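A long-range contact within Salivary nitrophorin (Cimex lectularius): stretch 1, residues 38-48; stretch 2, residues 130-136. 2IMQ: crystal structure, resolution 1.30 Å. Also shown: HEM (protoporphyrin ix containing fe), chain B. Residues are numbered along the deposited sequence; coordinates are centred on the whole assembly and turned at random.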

# COMPACT_ATOMS: atom_id res chain seq x y z
N ASP A 38 3.23 15.26 5.54
CA ASP A 38 1.89 15.80 5.74
C ASP A 38 0.80 14.77 5.86
O ASP A 38 -0.13 14.93 6.65
CB ASP A 38 1.60 16.79 4.63
CG ASP A 38 2.60 17.89 4.59
OD1 ASP A 38 2.63 18.71 5.57
OD2 ASP A 38 3.47 17.97 3.68
N VAL A 39 0.92 13.68 5.09
CA VAL A 39 -0.06 12.61 5.06
C VAL A 39 0.67 11.28 5.20
O VAL A 39 1.74 11.10 4.62
CB VAL A 39 -0.84 12.63 3.71
CG1 VAL A 39 -1.79 11.48 3.65
CG2 VAL A 39 -1.47 14.01 3.56
N ILE A 40 0.09 10.40 6.00
CA ILE A 40 0.61 9.02 6.11
C ILE A 40 -0.52 8.04 5.92
O ILE A 40 -1.60 8.18 6.51
CB ILE A 40 1.20 8.79 7.52
CG1 ILE A 40 2.38 9.72 7.82
CG2 ILE A 40 1.68 7.38 7.68
CD1 ILE A 40 2.84 9.68 9.30
N ALA A 41 -0.30 7.03 5.07
CA ALA A 41 -1.28 5.99 4.87
C ALA A 41 -0.62 4.63 5.17
O ALA A 41 0.53 4.41 4.76
CB ALA A 41 -1.81 6.01 3.49
N VAL A 42 -1.34 3.80 5.89
CA VAL A 42 -0.91 2.46 6.28
C VAL A 42 -1.90 1.41 5.81
O VAL A 42 -3.06 1.47 6.18
CB VAL A 42 -0.81 2.37 7.83
CG1 VAL A 42 -0.30 0.99 8.26
CG2 VAL A 42 0.11 3.52 8.36
N ALA A 43 -1.45 0.45 5.02
CA ALA A 43 -2.33 -0.58 4.51
C ALA A 43 -1.74 -1.93 4.94
O ALA A 43 -0.53 -2.20 4.80
CB ALA A 43 -2.45 -0.54 2.99
N VAL A 44 -2.60 -2.79 5.39
CA VAL A 44 -2.21 -4.16 5.72
C VAL A 44 -3.16 -5.15 5.08
O VAL A 44 -4.33 -4.85 4.81
CB VAL A 44 -2.15 -4.44 7.21
CG1 VAL A 44 -1.04 -3.76 7.79
CG2 VAL A 44 -3.41 -4.08 7.91
N GLN A 45 -2.62 -6.34 4.79
CA GLN A 45 -3.38 -7.45 4.34
C GLN A 45 -3.06 -8.58 5.25
O GLN A 45 -1.91 -8.82 5.63
CB GLN A 45 -2.98 -7.82 2.91
CG GLN A 45 -3.59 -9.13 2.47
CD GLN A 45 -3.41 -9.46 1.04
OE1 GLN A 45 -3.27 -8.58 0.18
NE2 GLN A 45 -3.49 -10.75 0.78
N GLY A 46 -4.10 -9.35 5.57
CA GLY A 46 -3.92 -10.45 6.46
C GLY A 46 -5.21 -11.19 6.75
O GLY A 46 -6.09 -11.34 5.88
N PHE A 47 -5.30 -11.64 7.98
CA PHE A 47 -6.43 -12.52 8.37
C PHE A 47 -6.95 -12.19 9.73
O PHE A 47 -6.18 -12.01 10.67
CB PHE A 47 -5.99 -13.96 8.37
CG PHE A 47 -5.67 -14.48 7.01
CD1 PHE A 47 -4.34 -14.59 6.59
CD2 PHE A 47 -6.69 -14.79 6.11
CE1 PHE A 47 -4.03 -15.03 5.30
CE2 PHE A 47 -6.40 -15.25 4.82
CZ PHE A 47 -5.07 -15.37 4.41
N GLY A 48 -8.28 -12.15 9.83
CA GLY A 48 -8.96 -12.06 11.13
C GLY A 48 -8.99 -10.68 11.76
O GLY A 48 -9.24 -10.55 12.95
N SER A 130 -6.96 10.42 -2.76
CA SER A 130 -7.58 9.12 -2.58
C SER A 130 -6.47 8.12 -2.35
O SER A 130 -5.50 8.12 -3.05
CB SER A 130 -8.41 8.69 -3.82
OG SER A 130 -9.53 9.55 -4.05
N PHE A 131 -6.72 7.30 -1.37
CA PHE A 131 -5.89 6.14 -1.01
C PHE A 131 -6.68 4.85 -1.10
O PHE A 131 -7.72 4.72 -0.48
CB PHE A 131 -5.33 6.28 0.41
CG PHE A 131 -4.35 7.40 0.54
CD1 PHE A 131 -4.80 8.71 0.72
CD2 PHE A 131 -3.01 7.19 0.35
CE1 PHE A 131 -3.89 9.74 0.80
CE2 PHE A 131 -2.11 8.22 0.44
CZ PHE A 131 -2.55 9.50 0.64
N THR A 132 -6.18 3.89 -1.89
CA THR A 132 -6.78 2.61 -2.09
C THR A 132 -5.87 1.52 -1.59
O THR A 132 -4.67 1.56 -1.80
CB THR A 132 -7.05 2.39 -3.59
OG1 THR A 132 -7.99 3.36 -4.00
CG2 THR A 132 -7.61 1.01 -3.91
N THR A 133 -6.49 0.53 -0.99
CA THR A 133 -5.85 -0.80 -0.86
C THR A 133 -6.78 -1.89 -1.40
O THR A 133 -8.00 -1.68 -1.49
CB THR A 133 -5.38 -1.08 0.59
OG1 THR A 133 -4.45 -2.18 0.61
CG2 THR A 133 -6.48 -1.42 1.51
N SER A 134 -6.23 -3.05 -1.75
CA SER A 134 -7.02 -4.10 -2.32
C SER A 134 -6.40 -5.43 -2.01
O SER A 134 -5.22 -5.53 -1.64
CB SER A 134 -7.17 -3.88 -3.81
OG SER A 134 -5.88 -3.89 -4.44
N ARG A 135 -7.20 -6.46 -2.21
CA ARG A 135 -6.78 -7.83 -1.85
C ARG A 135 -7.55 -8.79 -2.74
O ARG A 135 -8.78 -8.69 -2.85
CB ARG A 135 -7.11 -8.12 -0.38
CG ARG A 135 -6.72 -9.44 0.17
CD ARG A 135 -7.56 -10.60 -0.22
NE ARG A 135 -7.34 -11.66 0.74
CZ ARG A 135 -7.87 -12.85 0.63
NH1 ARG A 135 -8.70 -13.08 -0.36
NH2 ARG A 135 -7.61 -13.79 1.53
N MET A 136 -6.84 -9.68 -3.40
CA MET A 136 -7.48 -10.69 -4.24
C MET A 136 -6.76 -12.02 -4.00
O MET A 136 -5.55 -12.06 -3.76
CB MET A 136 -7.36 -10.33 -5.69
CG MET A 136 -8.19 -11.17 -6.62
SD MET A 136 -9.93 -11.03 -6.28
CE MET A 136 -10.25 -9.34 -6.77
CHA HEM B . -6.33 -0.68 13.95
CHB HEM B . -2.03 -1.31 11.79
CHC HEM B . -2.32 -6.04 12.62
CHD HEM B . -6.69 -5.54 14.47
C1A HEM B . -5.14 -0.41 13.33
C2A HEM B . -4.64 0.89 12.96
C3A HEM B . -3.45 0.69 12.33
C4A HEM B . -3.17 -0.72 12.32
CMA HEM B . -2.53 1.77 11.79
CAA HEM B . -5.29 2.27 13.23
CBA HEM B . -4.61 2.74 14.54
CGA HEM B . -5.19 4.07 15.02
O1A HEM B . -6.27 4.05 15.62
O2A HEM B . -4.54 5.13 14.87
C1B HEM B . -1.74 -2.64 11.85
C2B HEM B . -0.53 -3.25 11.37
C3B HEM B . -0.59 -4.55 11.59
C4B HEM B . -1.85 -4.81 12.25
CMB HEM B . 0.49 -2.36 10.75
CAB HEM B . 0.42 -5.64 11.25
CBB HEM B . 1.71 -5.34 11.03
C1C HEM B . -3.49 -6.37 13.24
C2C HEM B . -3.97 -7.69 13.57
C3C HEM B . -5.16 -7.52 14.14
C4C HEM B . -5.52 -6.14 14.06
CMC HEM B . -3.18 -9.00 13.49
CAC HEM B . -6.05 -8.62 14.70
CBC HEM B . -6.51 -9.62 13.95
C1D HEM B . -6.99 -4.20 14.45
C2D HEM B . -8.28 -3.66 14.83
C3D HEM B . -8.16 -2.18 14.70
C4D HEM B . -6.82 -1.92 14.22
CMD HEM B . -9.49 -4.44 15.32
CAD HEM B . -9.31 -1.20 15.00
CBD HEM B . -9.50 -1.24 16.51
CGD HEM B . -10.35 -0.09 16.96
O1D HEM B . -10.60 -0.01 18.21
O2D HEM B . -10.76 0.71 16.07
NA HEM B . -4.23 -1.39 12.94
NB HEM B . -2.54 -3.63 12.36
NC HEM B . -4.47 -5.47 13.52
ND HEM B . -6.18 -3.14 14.07
FE HEM B . -4.30 -3.40 13.36
O HOH W 1 -4.63 -4.61 1.94
O HOH W 2 -3.17 -5.77 0.08
O HOH W 3 -4.75 -12.56 -1.16
O HOH W 4 -5.64 -11.94 3.24

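Two nearly parallel strands, 39-46 and 130-135, pack side chain to side chain, apolar at one end and bridged by water at the other, with no direct hydrogen bond between them. Their axes run 8° apart and approach to 7.8 Å. That spacing leaves room for side chains between the backbones. Alternation along each strand sets the pattern: Val39, Ala41, Ala43 and Gln45 point toward stretch 2, and Phe131, Thr133 and Arg135 point toward stretch 1.

The Phe131 ring fills the apolar end. Its CZ lies 3.7 Å from Val39 CG1, and its CD2 lies 3.6 Å from Ala41 CB. All three residues are buried. Ala41 has only a CB here, and the Phe131 ring packs directly against it. At the next level, Ala43 pairs with Thr133, where the CA atoms are 6.4 Å apart. Ala43 CB touches Thr133 OG1 at 3.5 Å. The hydroxyl also accepts a hydrogen bond from water 1 (O to Thr133 OG1, 2.8 Å), which donates as well to Val44 O at 2.9 Å. A threonine thus offers both bulk and a polar atom here.

Further along, the side chains lengthen. Gln45 CD packs against Arg135 CG at 3.4 Å, so the arginine's aliphatic part serves as packing surface. Arg135 has the largest area covered by the other stretch, 73 Å². Its NH2 sits 3.8 Å from Phe47 CE2, which meets the guanidinium at its edge. Water 4 links the strands: the O of water 4 lies 2.7 Å from Gly46 O, to which it donates, and 3.0 Å from Arg135 NE, from which it accepts. The O of water 3 lies 2.8 Å from Met136 O, to which it donates, and 2.9 Å from Gln45 NE2, which gives it a weak bond. The two stretches bury 371 Å² in total.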